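Local atomic coordinates of dual specificity protein phosphatase 15 (Homo sapiens, PDB entry 1YZ4), a protein that removes phosphate from phosphotyrosine, phosphoserine and phosphothreonine in proteins, here represented by its catalytic domain alone. Residues T100-T103 with A104-T108; K24-D27 with Q28-R31. The protein carries 1 engineered substitution. All coordinates share one frame; numbering follows the deposited sequence.

Interaction 1 of 2, residues T100-T103 with A104-T108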
loop_
_atom_site.group_PDB
_atom_site.type_symbol
_atom_site.label_atom_id
_atom_site.label_comp_id
_atom_site.label_asym_id
_atom_site.label_seq_id
_atom_site.Cartn_x
_atom_site.Cartn_y
_atom_site.Cartn_z
ATOM N N THR A 100 -5.553 1.961 -2.149
ATOM C CA THR A 100 -6.254 0.728 -2.485
ATOM C C THR A 100 -5.400 -0.507 -2.167
ATOM O O THR A 100 -5.883 -1.484 -1.580
ATOM C CB THR A 100 -6.613 0.723 -3.992
ATOM O OG1 THR A 100 -7.273 1.953 -4.322
ATOM C CG2 THR A 100 -7.526 -0.449 -4.332
ATOM N N ILE A 101 -4.134 -0.466 -2.573
ATOM C CA ILE A 101 -3.223 -1.573 -2.323
ATOM C C ILE A 101 -3.016 -1.785 -0.815
ATOM O O ILE A 101 -3.081 -2.914 -0.333
ATOM C CB ILE A 101 -1.848 -1.338 -3.031
ATOM C CG1 ILE A 101 -1.963 -1.659 -4.524
ATOM C CG2 ILE A 101 -0.775 -2.221 -2.433
ATOM C CD1 ILE A 101 -2.922 -0.773 -5.271
ATOM N N VAL A 102 -2.786 -0.711 -0.065
ATOM C CA VAL A 102 -2.579 -0.857 1.375
ATOM C C VAL A 102 -3.832 -1.348 2.115
ATOM O O VAL A 102 -3.732 -2.133 3.069
ATOM C CB VAL A 102 -2.077 0.468 2.016
ATOM C CG1 VAL A 102 -2.922 1.626 1.544
ATOM C CG2 VAL A 102 -2.146 0.375 3.537
ATOM N N THR A 103 -5.007 -0.901 1.674
ATOM C CA THR A 103 -6.260 -1.307 2.307
ATOM C C THR A 103 -6.429 -2.812 2.146
ATOM O O THR A 103 -6.771 -3.522 3.098
ATOM C CB THR A 103 -7.472 -0.565 1.682
ATOM O OG1 THR A 103 -7.335 0.838 1.919
ATOM C CG2 THR A 103 -8.789 -1.016 2.316
ATOM N N ALA A 104 -6.165 -3.295 0.940
ATOM C CA ALA A 104 -6.271 -4.712 0.651
ATOM C C ALA A 104 -5.339 -5.498 1.576
ATOM O O ALA A 104 -5.696 -6.560 2.078
ATOM C CB ALA A 104 -5.905 -4.962 -0.795
ATOM N N TYR A 105 -4.140 -4.967 1.802
ATOM C CA TYR A 105 -3.179 -5.627 2.673
ATOM C C TYR A 105 -3.685 -5.723 4.107
ATOM O O TYR A 105 -3.662 -6.788 4.722
ATOM C CB TYR A 105 -1.859 -4.867 2.700
ATOM C CG TYR A 105 -0.852 -5.536 3.599
ATOM C CD1 TYR A 105 -0.226 -6.721 3.210
ATOM C CD2 TYR A 105 -0.554 -5.016 4.862
ATOM C CE1 TYR A 105 0.668 -7.375 4.052
ATOM C CE2 TYR A 105 0.344 -5.668 5.714
ATOM C CZ TYR A 105 0.949 -6.846 5.296
ATOM O OH TYR A 105 1.836 -7.499 6.116
ATOM N N VAL A 106 -4.117 -4.585 4.642
ATOM C CA VAL A 106 -4.612 -4.526 6.007
ATOM C C VAL A 106 -5.863 -5.381 6.169
ATOM O O VAL A 106 -6.092 -5.959 7.229
ATOM C CB VAL A 106 -4.895 -3.069 6.417
ATOM C CG1 VAL A 106 -5.447 -3.014 7.843
ATOM C CG2 VAL A 106 -3.600 -2.261 6.321
ATOM N N MET A 107 -6.671 -5.471 5.120
ATOM C CA MET A 107 -7.866 -6.299 5.196
ATOM C C MET A 107 -7.459 -7.751 5.436
ATOM O O MET A 107 -8.012 -8.414 6.315
ATOM C CB MET A 107 -8.676 -6.208 3.898
ATOM C CG MET A 107 -9.493 -4.938 3.752
ATOM S SD MET A 107 -10.114 -4.698 2.074
ATOM C CE MET A 107 -11.427 -5.901 2.026
ATOM N N THR A 108 -6.478 -8.239 4.676
ATOM C CA THR A 108 -6.056 -9.626 4.830
ATOM C C THR A 108 -5.383 -9.939 6.166
ATOM O O THR A 108 -5.649 -10.996 6.745
ATOM C CB THR A 108 -5.122 -10.112 3.675
ATOM O OG1 THR A 108 -3.772 -10.191 4.142
ATOM C CG2 THR A 108 -5.195 -9.187 2.483
#
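V102 and V106 meet one helical turn apart because V102, with chi1 47°, puts CG1 between its backbone N and carbonyl carbon, which leaves CG2 anti to N, while V106 places CG1 anti to N (chi1 179°) and keeps CG2 beside its own N, pointed back along the helix. The setting is helix 97-110 of the dual-specificity phosphatase catalytic domain, the helix that follows the active-site loop of the protein-tyrosine phosphatase fold. The two valines lie side by side and point the same way, with V102 CG2 and V106 CG2 4.1 Å apart. The CG2 branch of V106 also rests on the backbone, 3.3 Å from V102 O, the oxygen that accepts the bond from V106 N at 2.9 Å.

Bonds from A104 N to T100 O, Y105 N to I101 O and M107 N to T103 O continue this i to i+4 pattern. The ring of Y105 leads away from the earlier turn; its OH is hydrogen-bonded to H78 and R81, which ties the helix to helix 70-82. T103 gives OG1 to T99 O and turns its methyl toward M107; the two side chains cross obliquely, with T103 CG2 3.9 Å from M107 SD.

Every residue here is buried, and different faces of the helix serve different neighbours. T100 and A104 pack on helix 132-143, T103 and V106 on helix 114-123, and V102 on strand 15-18. I101 packs on C73 of helix 70-82 and has its side chain about 7 Å from that of S91, the engineered residue at the predicted phosphocysteine position. At the later turn M107 holds CG beside its own N (chi1 -77°), which brings M107 CG within 3.1 Å of T103 O, the oxygen that M107 N reaches at 2.8 Å.

Interaction 2 of 2, residues K24-D27 with Q28-R31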
loop_
_atom_site.group_PDB
_atom_site.type_symbol
_atom_site.label_atom_id
_atom_site.label_comp_id
_atom_site.label_asym_id
_atom_site.label_seq_id
_atom_site.Cartn_x
_atom_site.Cartn_y
_atom_site.Cartn_z
ATOM N N LYS A 24 10.665 10.281 -3.248
ATOM C CA LYS A 24 11.996 10.790 -3.599
ATOM C C LYS A 24 12.653 11.516 -2.439
ATOM O O LYS A 24 13.810 11.918 -2.529
ATOM C CB LYS A 24 11.908 11.768 -4.773
ATOM C CG LYS A 24 11.354 11.171 -6.050
ATOM C CD LYS A 24 11.331 12.200 -7.176
ATOM C CE LYS A 24 10.490 13.410 -6.811
ATOM N NZ LYS A 24 10.439 14.399 -7.920
ATOM N N ASP A 25 11.908 11.697 -1.358
ATOM C CA ASP A 25 12.420 12.396 -0.189
ATOM C C ASP A 25 13.421 11.538 0.602
ATOM O O ASP A 25 13.037 10.766 1.484
ATOM C CB ASP A 25 11.252 12.802 0.711
ATOM C CG ASP A 25 11.667 13.763 1.802
ATOM O OD1 ASP A 25 12.720 13.539 2.437
ATOM O OD2 ASP A 25 10.930 14.740 2.033
ATOM N N LEU A 26 14.703 11.694 0.282
ATOM C CA LEU A 26 15.777 10.948 0.938
ATOM C C LEU A 26 15.750 11.093 2.451
ATOM O O LEU A 26 16.089 10.164 3.178
ATOM C CB LEU A 26 17.136 11.426 0.432
ATOM C CG LEU A 26 17.434 11.154 -1.031
ATOM C CD1 LEU A 26 18.782 11.770 -1.389
ATOM C CD2 LEU A 26 17.428 9.647 -1.274
ATOM N N ASP A 27 15.373 12.275 2.919
ATOM C CA ASP A 27 15.308 12.525 4.344
ATOM C C ASP A 27 14.210 11.660 4.959
ATOM O O ASP A 27 14.406 11.036 6.003
ATOM C CB ASP A 27 15.028 14.004 4.591
ATOM C CG ASP A 27 14.955 14.343 6.058
ATOM O OD1 ASP A 27 13.989 13.912 6.718
ATOM O OD2 ASP A 27 15.868 15.035 6.553
ATOM N N GLN A 28 13.054 11.623 4.300
ATOM C CA GLN A 28 11.932 10.827 4.779
ATOM C C GLN A 28 12.301 9.355 4.718
ATOM O O GLN A 28 12.090 8.611 5.675
ATOM C CB GLN A 28 10.684 11.061 3.920
ATOM C CG GLN A 28 9.889 12.316 4.251
ATOM C CD GLN A 28 8.527 12.325 3.566
ATOM O OE1 GLN A 28 7.719 11.425 3.771
ATOM N NE2 GLN A 28 8.273 13.341 2.752
ATOM N N LEU A 29 12.857 8.951 3.582
ATOM C CA LEU A 29 13.260 7.569 3.368
ATOM C C LEU A 29 14.225 7.070 4.436
ATOM O O LEU A 29 14.112 5.933 4.904
ATOM C CB LEU A 29 13.886 7.421 1.978
ATOM C CG LEU A 29 12.890 7.580 0.821
ATOM C CD1 LEU A 29 13.629 7.720 -0.503
ATOM C CD2 LEU A 29 11.950 6.382 0.796
ATOM N N GLY A 30 15.169 7.925 4.821
ATOM C CA GLY A 30 16.142 7.549 5.833
ATOM C C GLY A 30 15.526 7.562 7.216
ATOM O O GLY A 30 15.737 6.653 8.016
ATOM N N ARG A 31 14.759 8.609 7.490
ATOM C CA ARG A 31 14.087 8.763 8.770
ATOM C C ARG A 31 13.249 7.521 9.077
ATOM O O ARG A 31 13.318 6.976 10.180
ATOM C CB ARG A 31 13.193 10.005 8.730
ATOM C CG ARG A 31 12.415 10.270 10.004
ATOM C CD ARG A 31 11.582 11.542 9.890
ATOM N NE ARG A 31 10.851 11.829 11.123
ATOM C CZ ARG A 31 10.037 12.869 11.291
ATOM N NH1 ARG A 31 9.844 13.733 10.301
ATOM N NH2 ARG A 31 9.413 13.045 12.449
#
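D25 and Q28 grip each other through two hydrogen bonds, one to each carboxylate oxygen. The backbone N of Q28 donates to D25 OD1 at 2.7 Å, and the side-chain NE2 of Q28 donates to D25 OD2 at 3.1 Å. Both donors come from above the carboxylate plane, which is turned 65° from the amide plane of Q28. With CG anti to the backbone N of D25 (chi1 -169°), the carboxylate reaches forward over the first turn. There the N-H of Q28 and the helix start probably help to stabilise its negative charge.

The amide of Q28 is also used at both ends beyond this pair: NE2 donates to D22 OD1 and OE1 accepts from M8 N, so its rotation is fixed from several directions. Backbone carbonyls are taken up in turn, D25 O by L29 N at 2.8 Å, L26 O by G30 N and D27 O by R31 N. L29 lays CG against D25 O at 3.3 Å and turns inward onto M8, I34 and L48, while most of its neighbours face solvent. D25 stands at the N-cap position of the short helix 26-31, and its bond from Q28 N is the side-chain capping bond of a helix start.

In the fold
Both interactions are local contacts along helices of one phosphatase catalytic domain, one within helix 97-110 and one at the start of helix 26-31. They come in series: residues 24-31 precede the strands 36-40, 52-56 and 87-91, and residues 100-108 follow them. Their centres lie 24 Å apart and their nearest atoms about 15 Å, so they do not touch. Interaction 1, about 7 Å from the centre of the chain, lies in a buried helix that packs on strand 15-18 and close to the catalytic position. Interaction 2, about 17 Å from that centre, caps a peripheral helix between strands 15-18 and 36-40, away from the annotated site.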